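Local coordinates for putative NADPH-dependent oxidoreductase (Desulfitobacterium hafniense DCB-2, PDB 3DB2), which probably catalyses NAD(P)-dependent oxidation or reduction of a still unidentified substrate, as a two-domain member of the GFO/IDH/MocA dehydrogenase family with a Rossmann fold, at residues Leu30-Cys35 and Glu44-Arg49; Gly117-Cys122 and Asp312-Gly317; Arg133-Met138 and Phe241-Tyr246; Ala198-Phe203 and Val334-Lys339. All blocks are in the same frame, centred on the assembly; numbering follows the deposited sequence.

Overall arrangement
All four contacts set a helix against a sheet strand, or the residues leading into one, and none uses a direct hydrogen bond between its segments. Contacts 1 and 2 reach the parallel Rossmann sheet, contact 1 at strand 30-36 and contact 2 at the edge strand 120-123; both are partly buried, their centres about 22 Å apart. Contacts 3 and 4 are buried on the large mixed sheet, at strands 240-247 and 197-205, and are mainly apolar: a selenomethionine methyl in one, valine and an asparagine CB on alanines in the other. Of the partly buried pair, contact 1 sets an aromatic ring against cysteine and leucine, and contact 2 uses a lysine's methylenes.

Contact 1 of 4, residues Leu30-Cys35 and Glu44-Arg49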
# COMPACT_ATOMS: atom_id res chain seq x y z
N LEU C 30 -28.15 -0.09 -29.08
CA LEU C 30 -27.63 -1.36 -29.51
C LEU C 30 -28.75 -2.33 -29.87
O LEU C 30 -29.81 -2.25 -29.26
CB LEU C 30 -26.79 -2.01 -28.41
CG LEU C 30 -25.71 -1.16 -27.75
CD1 LEU C 30 -25.10 -1.81 -26.53
CD2 LEU C 30 -24.59 -0.88 -28.77
N LYS C 31 -28.45 -3.22 -30.80
CA LYS C 31 -29.28 -4.35 -31.21
C LYS C 31 -28.43 -5.60 -31.34
O LYS C 31 -27.57 -5.70 -32.22
CB LYS C 31 -30.00 -4.05 -32.53
CG LYS C 31 -30.57 -5.23 -33.26
CD LYS C 31 -30.44 -5.14 -34.77
N LEU C 32 -28.62 -6.58 -30.46
CA LEU C 32 -27.93 -7.86 -30.62
C LEU C 32 -28.58 -8.65 -31.76
O LEU C 32 -29.74 -9.05 -31.62
CB LEU C 32 -27.96 -8.63 -29.33
CG LEU C 32 -27.22 -9.93 -29.07
CD1 LEU C 32 -25.82 -10.05 -29.62
CD2 LEU C 32 -27.12 -10.15 -27.55
N VAL C 33 -27.82 -8.87 -32.81
CA VAL C 33 -28.17 -9.55 -34.04
C VAL C 33 -27.84 -11.03 -34.00
O VAL C 33 -28.65 -11.94 -34.27
CB VAL C 33 -27.39 -8.94 -35.23
CG1 VAL C 33 -27.71 -9.72 -36.50
CG2 VAL C 33 -27.69 -7.47 -35.44
N THR C 34 -26.60 -11.39 -33.64
CA THR C 34 -26.22 -12.79 -33.67
C THR C 34 -25.11 -13.04 -32.66
O THR C 34 -24.66 -12.14 -31.95
CB THR C 34 -25.83 -13.20 -35.11
OG1 THR C 34 -25.71 -14.62 -35.19
CG2 THR C 34 -24.50 -12.58 -35.51
N CYS C 35 -24.69 -14.29 -32.59
CA CYS C 35 -23.65 -14.77 -31.71
C CYS C 35 -22.90 -15.94 -32.35
O CYS C 35 -23.38 -16.70 -33.22
CB CYS C 35 -24.27 -15.10 -30.36
SG CYS C 35 -25.15 -16.70 -30.36
N GLU C 44 -26.50 -22.20 -28.81
CA GLU C 44 -27.88 -22.55 -28.50
C GLU C 44 -28.46 -21.67 -27.39
O GLU C 44 -29.44 -20.95 -27.54
CB GLU C 44 -27.91 -24.01 -28.03
CG GLU C 44 -27.59 -25.00 -29.12
CD GLU C 44 -28.55 -24.97 -30.30
OE1 GLU C 44 -28.69 -26.02 -30.98
OE2 GLU C 44 -29.18 -23.92 -30.56
N LYS C 45 -27.84 -21.80 -26.23
CA LYS C 45 -28.27 -21.20 -24.97
C LYS C 45 -28.30 -19.69 -25.13
O LYS C 45 -29.28 -18.99 -24.85
CB LYS C 45 -27.28 -21.70 -23.93
CG LYS C 45 -27.57 -21.26 -22.51
CD LYS C 45 -26.88 -22.18 -21.52
CE LYS C 45 -26.79 -21.51 -20.15
NZ LYS C 45 -28.04 -20.79 -19.78
N PHE C 46 -27.20 -19.12 -25.63
CA PHE C 46 -27.10 -17.65 -25.68
C PHE C 46 -28.18 -17.05 -26.55
O PHE C 46 -28.96 -16.15 -26.20
CB PHE C 46 -25.68 -17.32 -26.17
CG PHE C 46 -25.34 -15.84 -26.05
CD1 PHE C 46 -25.62 -14.99 -27.09
CD2 PHE C 46 -24.75 -15.35 -24.89
CE1 PHE C 46 -25.35 -13.64 -27.03
CE2 PHE C 46 -24.47 -13.99 -24.82
CZ PHE C 46 -24.78 -13.14 -25.87
N GLY C 47 -28.30 -17.55 -27.80
CA GLY C 47 -29.29 -17.01 -28.72
C GLY C 47 -30.70 -17.11 -28.20
O GLY C 47 -31.56 -16.27 -28.48
N LYS C 48 -31.00 -18.16 -27.44
CA LYS C 48 -32.37 -18.26 -26.89
C LYS C 48 -32.56 -17.23 -25.79
O LYS C 48 -33.51 -16.45 -25.76
CB LYS C 48 -32.57 -19.70 -26.44
CG LYS C 48 -33.96 -20.01 -25.91
CD LYS C 48 -34.09 -21.48 -25.48
N ARG C 49 -31.61 -17.21 -24.85
CA ARG C 49 -31.61 -16.26 -23.75
C ARG C 49 -31.82 -14.83 -24.22
O ARG C 49 -32.65 -14.09 -23.72
CB ARG C 49 -30.26 -16.34 -23.02
CG ARG C 49 -30.11 -15.30 -21.93
CD ARG C 49 -30.85 -15.65 -20.66
NE ARG C 49 -29.96 -15.52 -19.51
CZ ARG C 49 -29.67 -14.36 -18.91
NH1 ARG C 49 -30.20 -13.22 -19.32
NH2 ARG C 49 -28.84 -14.39 -17.88
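C35 and L32, two residues of one strand, meet the ring of F46 on the helix that follows. The ring presents its CD1-CE1 side to both: CB of C35 lies 3.5 Å from CD1 of F46, and CD2 of L32 lies 3.9 Å from CE1 of F46. Both approaches are oblique. F46 reaches the strand because its CG stands opposite the backbone N (chi1 -170°), carrying the ring off the helix. The C35 thiol takes the more hindered first torsion (chi1 78°), with SG between the backbone N and the carbonyl carbon. This puts SG 4.9 Å from the F46 ring centroid, a slanting sulfur-aromatic contact, and 4.1 Å from the backbone N of G47. L32 lends just one methyl branch, and the two side chains meet at a slant. With an alanine here instead of F46, the C35 CB and the L32 methyl would probably lose their shared packing partner, and the sulfur its aromatic neighbour. The segments run nearly antiparallel, their axes 168° apart and 8.6 Å at closest approach, as expected within a beta-alpha-beta unit of a Rossmann fold. Strand 30-36, helix 40-50 and strand 53-54 make up that unit. F46 also packs on L13 and A17, near the glycine-rich turn that probably belongs to the dinucleotide site. Y18 of helix 15-24 meets its ring edge-to-face, A10 of strand 6-11 touches it, and L32 leans on Y24.

Contact 2 of 4, residues Gly117-Cys122 and Asp312-Gly317; sequences GVKFLC and DVIRNG
K119 carries this contact, laying its aliphatic chain against V313 and I314 near the C-terminal end of helix 302-316. The first segment begins at G117, whose positive phi (74°) takes the chain out of helix 103-116. V118 then turns its side chain to other neighbours, I113 of helix 103-116 and H92 of strand 92-96. At K119 the backbone comes nearest the helix, its CA 6.9 Å from the CA of I314, and CB is directed toward it. The lysine chain is bent at its second torsion (chi2 -35°) and extended beyond, which turns its outer half along the helix end. CG of K119 does most of the touching, 3.8 Å from CG2 of V313 and 4.0 Å from CG1 of I314. The side chain crosses V313 at an angle, whereas it and I314 slide past one another in opposite directions. Farther out, CE of K119 passes 3.6 Å from the carbonyl O of V313, and NZ continues to the carbonyl O of G318, its hydrogen-bond partner just past the helix. F120 starts the edge strand 120-123 with its CB directed away from the helix; its ring packs on I93, V95 and I109. L121 leans instead on E306, E309 and V310, earlier in helix 302-316, and C122 closes the segment with a backbone bond to I322. The chemistry is thus split along one side chain: methylenes cover two branched apolar residues, while the ammonium serves a backbone carbonyl where the helix has ended. The contact joins helix 302-316 to the border of the Rossmann sheet through side-chain packing.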
# COMPACT_ATOMS: atom_id res chain seq x y z
N GLY C 117 -8.68 0.81 -39.78
CA GLY C 117 -9.37 2.03 -39.40
C GLY C 117 -10.70 1.86 -38.72
O GLY C 117 -11.47 2.82 -38.57
N VAL C 118 -11.05 0.66 -38.27
CA VAL C 118 -12.25 0.47 -37.44
C VAL C 118 -12.06 1.05 -36.05
O VAL C 118 -10.94 1.20 -35.57
CB VAL C 118 -12.61 -1.03 -37.40
CG1 VAL C 118 -12.84 -1.52 -38.82
CG2 VAL C 118 -11.54 -1.86 -36.75
N LYS C 119 -13.10 1.45 -35.38
CA LYS C 119 -13.25 1.80 -34.00
C LYS C 119 -12.87 0.57 -33.15
O LYS C 119 -13.17 -0.58 -33.46
CB LYS C 119 -14.65 2.24 -33.62
CG LYS C 119 -15.17 3.41 -34.46
CD LYS C 119 -14.06 4.38 -34.83
CE LYS C 119 -14.70 5.68 -35.32
NZ LYS C 119 -13.72 6.81 -35.28
N PHE C 120 -12.21 0.87 -32.05
CA PHE C 120 -11.71 -0.15 -31.13
C PHE C 120 -11.86 0.35 -29.69
O PHE C 120 -11.38 1.47 -29.47
CB PHE C 120 -10.27 -0.46 -31.46
CG PHE C 120 -9.59 -1.38 -30.47
CD1 PHE C 120 -9.70 -2.75 -30.66
CD2 PHE C 120 -8.87 -0.92 -29.38
CE1 PHE C 120 -9.13 -3.61 -29.75
CE2 PHE C 120 -8.30 -1.78 -28.47
CZ PHE C 120 -8.42 -3.13 -28.67
N LEU C 121 -12.40 -0.49 -28.83
CA LEU C 121 -12.35 -0.29 -27.37
C LEU C 121 -11.90 -1.60 -26.73
O LEU C 121 -12.40 -2.69 -27.01
CB LEU C 121 -13.67 0.24 -26.82
CG LEU C 121 -13.78 0.52 -25.32
CD1 LEU C 121 -12.87 1.66 -24.90
CD2 LEU C 121 -15.21 0.84 -24.91
N CYS C 122 -10.91 -1.50 -25.84
CA CYS C 122 -10.56 -2.62 -24.96
C CYS C 122 -11.17 -2.31 -23.60
O CYS C 122 -10.76 -1.36 -22.94
CB CYS C 122 -9.05 -2.83 -24.89
SG CYS C 122 -8.62 -4.20 -23.80
N ASP C 312 -21.65 5.02 -29.97
CA ASP C 312 -21.65 6.48 -30.13
C ASP C 312 -20.57 6.91 -31.12
O ASP C 312 -20.82 7.75 -31.99
CB ASP C 312 -21.44 7.18 -28.80
CG ASP C 312 -22.72 7.26 -27.98
OD1 ASP C 312 -23.74 6.72 -28.42
OD2 ASP C 312 -22.71 7.85 -26.89
N VAL C 313 -19.35 6.36 -30.99
CA VAL C 313 -18.33 6.73 -31.97
C VAL C 313 -18.53 6.11 -33.35
O VAL C 313 -18.04 6.64 -34.36
CB VAL C 313 -16.91 6.40 -31.44
CG1 VAL C 313 -16.74 7.18 -30.14
CG2 VAL C 313 -16.72 4.91 -31.29
N ILE C 314 -19.24 5.00 -33.48
CA ILE C 314 -19.53 4.52 -34.84
C ILE C 314 -20.54 5.45 -35.50
O ILE C 314 -20.36 5.79 -36.67
CB ILE C 314 -20.05 3.08 -34.86
CG1 ILE C 314 -18.96 2.01 -34.65
CG2 ILE C 314 -20.79 2.69 -36.14
CD1 ILE C 314 -19.58 0.71 -34.10
N ARG C 315 -21.56 5.90 -34.78
CA ARG C 315 -22.61 6.71 -35.37
C ARG C 315 -22.19 8.17 -35.52
O ARG C 315 -22.59 8.82 -36.50
CB ARG C 315 -23.90 6.63 -34.57
CG ARG C 315 -24.63 5.29 -34.66
CD ARG C 315 -25.66 5.27 -35.79
NE ARG C 315 -26.32 3.99 -35.96
CZ ARG C 315 -25.86 2.95 -36.62
NH1 ARG C 315 -24.69 3.02 -37.23
NH2 ARG C 315 -26.49 1.78 -36.75
N ASN C 316 -21.43 8.70 -34.58
CA ASN C 316 -21.20 10.13 -34.47
C ASN C 316 -19.75 10.53 -34.71
O ASN C 316 -19.43 11.73 -34.73
CB ASN C 316 -21.60 10.65 -33.09
CG ASN C 316 -23.02 10.35 -32.65
OD1 ASN C 316 -23.96 10.30 -33.44
ND2 ASN C 316 -23.23 10.15 -31.35
N GLY C 317 -18.86 9.57 -34.85
CA GLY C 317 -17.45 9.83 -35.07
C GLY C 317 -16.66 9.97 -33.78
O GLY C 317 -17.19 10.01 -32.66

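Contact 3 of 4, residues Arg133-Met138 and Phe241-Tyr246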
# COMPACT_ATOMS: atom_id res chain seq x y z
N ARG C 133 -14.76 8.37 -11.78
CA ARG C 133 -15.03 9.65 -12.45
C ARG C 133 -14.96 10.83 -11.46
O ARG C 133 -14.42 11.89 -11.79
CB ARG C 133 -16.37 9.65 -13.16
CG ARG C 133 -16.53 8.69 -14.32
CD ARG C 133 -15.43 8.85 -15.36
NE ARG C 133 -15.65 8.17 -16.61
CZ ARG C 133 -14.82 7.84 -17.58
NH1 ARG C 133 -13.53 8.10 -17.54
NH2 ARG C 133 -15.27 7.21 -18.67
N LYS C 134 -15.47 10.64 -10.26
CA LYS C 134 -15.48 11.71 -9.27
C LYS C 134 -14.07 11.92 -8.77
O LYS C 134 -13.56 13.05 -8.63
CB LYS C 134 -16.48 11.34 -8.16
CG LYS C 134 -16.53 12.30 -7.00
CD LYS C 134 -17.14 13.61 -7.48
CE LYS C 134 -16.82 14.74 -6.52
NZ LYS C 134 -18.09 15.35 -6.05
N MSE C 135 -13.37 10.81 -8.50
CA MSE C 135 -11.98 10.92 -8.04
C MSE C 135 -11.12 11.66 -9.05
O MSE C 135 -10.23 12.45 -8.71
CB MSE C 135 -11.40 9.54 -7.70
CG MSE C 135 -12.07 8.92 -6.46
SE MSE C 135 -11.62 7.00 -6.35
CE MSE C 135 -9.83 7.31 -5.71
N LYS C 136 -11.35 11.45 -10.33
CA LYS C 136 -10.65 12.07 -11.42
C LYS C 136 -10.92 13.58 -11.40
O LYS C 136 -10.01 14.42 -11.50
CB LYS C 136 -11.08 11.44 -12.76
CG LYS C 136 -10.34 12.02 -13.96
CD LYS C 136 -8.84 11.91 -13.72
CE LYS C 136 -8.07 11.87 -15.04
NZ LYS C 136 -6.73 12.50 -14.87
N GLU C 137 -12.17 13.93 -11.24
CA GLU C 137 -12.58 15.34 -11.11
C GLU C 137 -11.84 16.00 -9.96
O GLU C 137 -11.24 17.08 -10.14
CB GLU C 137 -14.07 15.40 -10.89
CG GLU C 137 -14.82 16.70 -11.01
CD GLU C 137 -16.30 16.36 -11.26
OE1 GLU C 137 -16.65 16.20 -12.45
OE2 GLU C 137 -17.06 16.23 -10.28
N MSE C 138 -11.87 15.36 -8.79
CA MSE C 138 -11.25 15.94 -7.60
C MSE C 138 -9.76 16.15 -7.78
O MSE C 138 -9.17 17.14 -7.33
CB MSE C 138 -11.56 15.12 -6.35
CG MSE C 138 -13.03 15.17 -5.98
SE MSE C 138 -13.56 13.88 -4.62
CE MSE C 138 -13.51 15.08 -3.08
N PHE C 241 -10.96 -4.44 -2.82
CA PHE C 241 -10.73 -3.54 -3.94
C PHE C 241 -10.69 -2.13 -3.32
O PHE C 241 -11.74 -1.62 -2.94
CB PHE C 241 -11.76 -3.59 -5.04
CG PHE C 241 -11.52 -2.83 -6.32
CD1 PHE C 241 -11.48 -1.44 -6.41
CD2 PHE C 241 -11.33 -3.52 -7.52
CE1 PHE C 241 -11.26 -0.73 -7.56
CE2 PHE C 241 -11.09 -2.83 -8.69
CZ PHE C 241 -11.04 -1.45 -8.72
N SER C 242 -9.48 -1.55 -3.32
CA SER C 242 -9.34 -0.22 -2.71
C SER C 242 -8.38 0.66 -3.50
O SER C 242 -7.52 0.18 -4.22
CB SER C 242 -8.88 -0.38 -1.27
OG SER C 242 -7.67 -1.10 -1.17
N ILE C 243 -8.56 1.98 -3.34
CA ILE C 243 -7.69 2.99 -3.89
C ILE C 243 -7.59 4.12 -2.84
O ILE C 243 -8.62 4.63 -2.38
CB ILE C 243 -8.21 3.57 -5.22
CG1 ILE C 243 -8.58 2.50 -6.25
CG2 ILE C 243 -7.24 4.57 -5.85
CD1 ILE C 243 -8.97 3.02 -7.61
N ASN C 244 -6.37 4.45 -2.48
CA ASN C 244 -6.10 5.53 -1.54
C ASN C 244 -5.25 6.53 -2.35
O ASN C 244 -4.25 6.17 -2.95
CB ASN C 244 -5.31 5.12 -0.31
CG ASN C 244 -5.99 4.02 0.49
OD1 ASN C 244 -7.20 4.03 0.62
ND2 ASN C 244 -5.24 3.08 1.00
N VAL C 245 -5.68 7.76 -2.35
CA VAL C 245 -5.01 8.86 -3.01
C VAL C 245 -4.61 9.90 -1.94
O VAL C 245 -5.47 10.32 -1.18
CB VAL C 245 -5.94 9.54 -4.02
CG1 VAL C 245 -5.21 10.61 -4.79
CG2 VAL C 245 -6.53 8.49 -4.97
N TYR C 246 -3.34 10.25 -1.94
CA TYR C 246 -2.78 11.19 -0.98
C TYR C 246 -2.51 12.51 -1.71
O TYR C 246 -1.73 12.50 -2.67
CB TYR C 246 -1.48 10.61 -0.41
CG TYR C 246 -1.79 9.29 0.30
CD1 TYR C 246 -2.34 9.30 1.58
CD2 TYR C 246 -1.54 8.05 -0.28
CE1 TYR C 246 -2.62 8.12 2.24
CE2 TYR C 246 -1.83 6.89 0.41
CZ TYR C 246 -2.37 6.90 1.66
OH TYR C 246 -2.68 5.73 2.37
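Helix residue M135 and strand residue V245 are the closest pair in backbone terms, yet their CA atoms stand 8.8 Å apart. Each segment keeps its regular form: the helix is held by bonds such as M138 N to K134 O, and the strand is extended, with side chains alternating between the two faces of the sheet. I243 and V245 both turn toward the helix, while N244 between them turns away. That distance is bridged by the long side chain of M135, a selenomethionine. Its first two torsions send the chain out from the helix, chi2 being extended at 166°; the bend comes at the last (chi3 76°), where SE passes to CE. That terminal methyl does all the touching. CE of M135 lies 3.6 Å from CG2 of V245 and 3.8 Å from CG2 of I243, so it meets one methyl branch from each strand residue. In both pairs the side chains meet at a slant. Helix 130-140 thus packs on one face of the mixed sheet, the alpha+beta arrangement, helices against a largely antiparallel sheet, of the GFO/IDH/MocA C-terminal domain. Within the sheet, strand 240-247 lies between strands 147-155 and 250-256, to which it is bonded through V245 with L252 and N244 with E151. I150 and V147 touch I243 and V245 respectively, and Q186 of helix 183-194 also reaches I243. On the other face N244 ND2 is hydrogen-bonded to E151 OE1, which Y246 OH shares, and Y246 packs on C237 of the second subunit.

Contact 4 of 4, residues Ala198-Phe203 and Val334-Lys339; sequences ARVFNF and VLAAVK
V200 and N202 face a helix that offers them only alanines, and the backbones come close: the CA atoms of N202 and A337 are 5.3 Å apart, and the segment axes approach to 6.9 Å. V200, in one of its two modelled conformers, straddles the two alanines with its two methyl branches. CG2 of V200 sits 3.8 Å from CB of A336, while CG1, opposite the backbone N (chi1 -176°), lies 3.7 Å from CA of A337. N202 brings its CB to 3.6 Å from the carbonyl O of A337. Its amide is used elsewhere: OD1 bonds to T219 and ND2 to N217, both on the neighbouring strand 216-223. The backbone N of N202 is taken by S340 OG, so a polar link joins the same strand and helix just beyond the segment. F201 and F203 direct their CB atoms away from the helix, and F201 stacks on F201 of the second subunit. Upstream, a classic beta bulge sets A198 and R199 opposite E222. With strand and helix directions 50° apart, helix 324-343 covers one face of the mixed sheet while the other meets the partner subunit, a sheet-mediated pairing consistent with the C-terminal domain of GFO/IDH/MocA oxidoreductases.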
# COMPACT_ATOMS: atom_id res chain seq x y z
N ALA C 198 6.20 5.24 -15.91
CA ALA C 198 7.54 5.22 -16.48
C ALA C 198 8.32 3.95 -16.18
O ALA C 198 9.07 3.41 -16.99
CB ALA C 198 8.34 6.43 -16.00
N ARG C 199 8.23 3.45 -14.97
CA ARG C 199 8.98 2.30 -14.51
C ARG C 199 8.25 1.57 -13.39
O ARG C 199 7.37 2.10 -12.68
CB ARG C 199 10.39 2.65 -14.01
CG ARG C 199 10.43 3.57 -12.79
CD ARG C 199 11.88 4.04 -12.55
NE ARG C 199 12.27 4.76 -13.78
CZ ARG C 199 11.90 5.99 -14.04
NH1 ARG C 199 11.18 6.72 -13.19
NH2 ARG C 199 12.31 6.46 -15.23
N VAL C 200 8.61 0.30 -13.21
CA VAL C 200 8.00 -0.69 -12.36
C VAL C 200 9.02 -1.45 -11.52
O VAL C 200 10.06 -1.78 -12.09
CB VAL C 200 7.25 -1.74 -13.23
CG1 VAL C 200 6.49 -2.74 -12.37
CG2 VAL C 200 6.30 -1.05 -14.20
N PHE C 201 8.69 -1.76 -10.27
CA PHE C 201 9.44 -2.75 -9.50
C PHE C 201 8.40 -3.69 -8.86
O PHE C 201 7.38 -3.26 -8.33
CB PHE C 201 10.41 -2.16 -8.47
CG PHE C 201 11.17 -3.27 -7.75
CD1 PHE C 201 12.37 -3.72 -8.31
CD2 PHE C 201 10.74 -3.88 -6.59
CE1 PHE C 201 13.08 -4.75 -7.72
CE2 PHE C 201 11.46 -4.91 -5.99
CZ PHE C 201 12.63 -5.34 -6.56
N ASN C 202 8.68 -4.99 -8.87
CA ASN C 202 7.75 -5.91 -8.20
C ASN C 202 8.48 -6.96 -7.37
O ASN C 202 9.49 -7.49 -7.80
CB ASN C 202 6.88 -6.62 -9.23
CG ASN C 202 5.76 -7.45 -8.68
OD1 ASN C 202 4.81 -6.98 -8.06
ND2 ASN C 202 5.76 -8.76 -8.90
N PHE C 203 7.93 -7.28 -6.20
CA PHE C 203 8.22 -8.50 -5.46
C PHE C 203 6.99 -9.40 -5.58
O PHE C 203 5.85 -8.95 -5.34
CB PHE C 203 8.56 -8.27 -4.02
CG PHE C 203 9.92 -7.69 -3.66
CD1 PHE C 203 11.08 -8.16 -4.24
CD2 PHE C 203 10.01 -6.67 -2.71
CE1 PHE C 203 12.34 -7.70 -3.91
CE2 PHE C 203 11.26 -6.18 -2.38
CZ PHE C 203 12.41 -6.67 -2.98
N VAL C 334 2.19 -4.91 -16.62
CA VAL C 334 2.20 -6.28 -16.15
C VAL C 334 3.48 -6.97 -16.62
O VAL C 334 4.12 -7.66 -15.82
CB VAL C 334 0.94 -7.06 -16.59
CG1 VAL C 334 1.03 -8.53 -16.17
CG2 VAL C 334 -0.33 -6.46 -16.01
N LEU C 335 3.87 -6.77 -17.88
CA LEU C 335 5.05 -7.49 -18.37
C LEU C 335 6.32 -6.95 -17.68
O LEU C 335 7.24 -7.72 -17.39
CB LEU C 335 5.14 -7.40 -19.89
CG LEU C 335 3.95 -7.97 -20.68
CD1 LEU C 335 4.09 -7.65 -22.17
CD2 LEU C 335 3.80 -9.48 -20.47
N ALA C 336 6.32 -5.66 -17.41
CA ALA C 336 7.52 -5.07 -16.77
C ALA C 336 7.66 -5.60 -15.36
O ALA C 336 8.79 -5.84 -14.89
CB ALA C 336 7.39 -3.56 -16.82
N ALA C 337 6.51 -5.77 -14.69
CA ALA C 337 6.48 -6.32 -13.34
C ALA C 337 6.94 -7.76 -13.28
O ALA C 337 7.69 -8.15 -12.39
CB ALA C 337 5.08 -6.20 -12.74
N VAL C 338 6.52 -8.59 -14.23
CA VAL C 338 7.09 -9.96 -14.29
C VAL C 338 8.57 -9.96 -14.60
O VAL C 338 9.36 -10.72 -14.00
CB VAL C 338 6.27 -10.77 -15.31
CG1 VAL C 338 6.81 -12.17 -15.50
CG2 VAL C 338 4.82 -10.82 -14.84
N LYS C 339 9.01 -9.08 -15.50
CA LYS C 339 10.41 -8.96 -15.87
C LYS C 339 11.19 -8.53 -14.61
O LYS C 339 12.31 -9.02 -14.42
CB LYS C 339 10.68 -7.93 -16.95
CG LYS C 339 12.11 -7.98 -17.46
CD LYS C 339 12.39 -7.04 -18.61
CE LYS C 339 11.84 -7.52 -19.94
NZ LYS C 339 12.43 -8.82 -20.38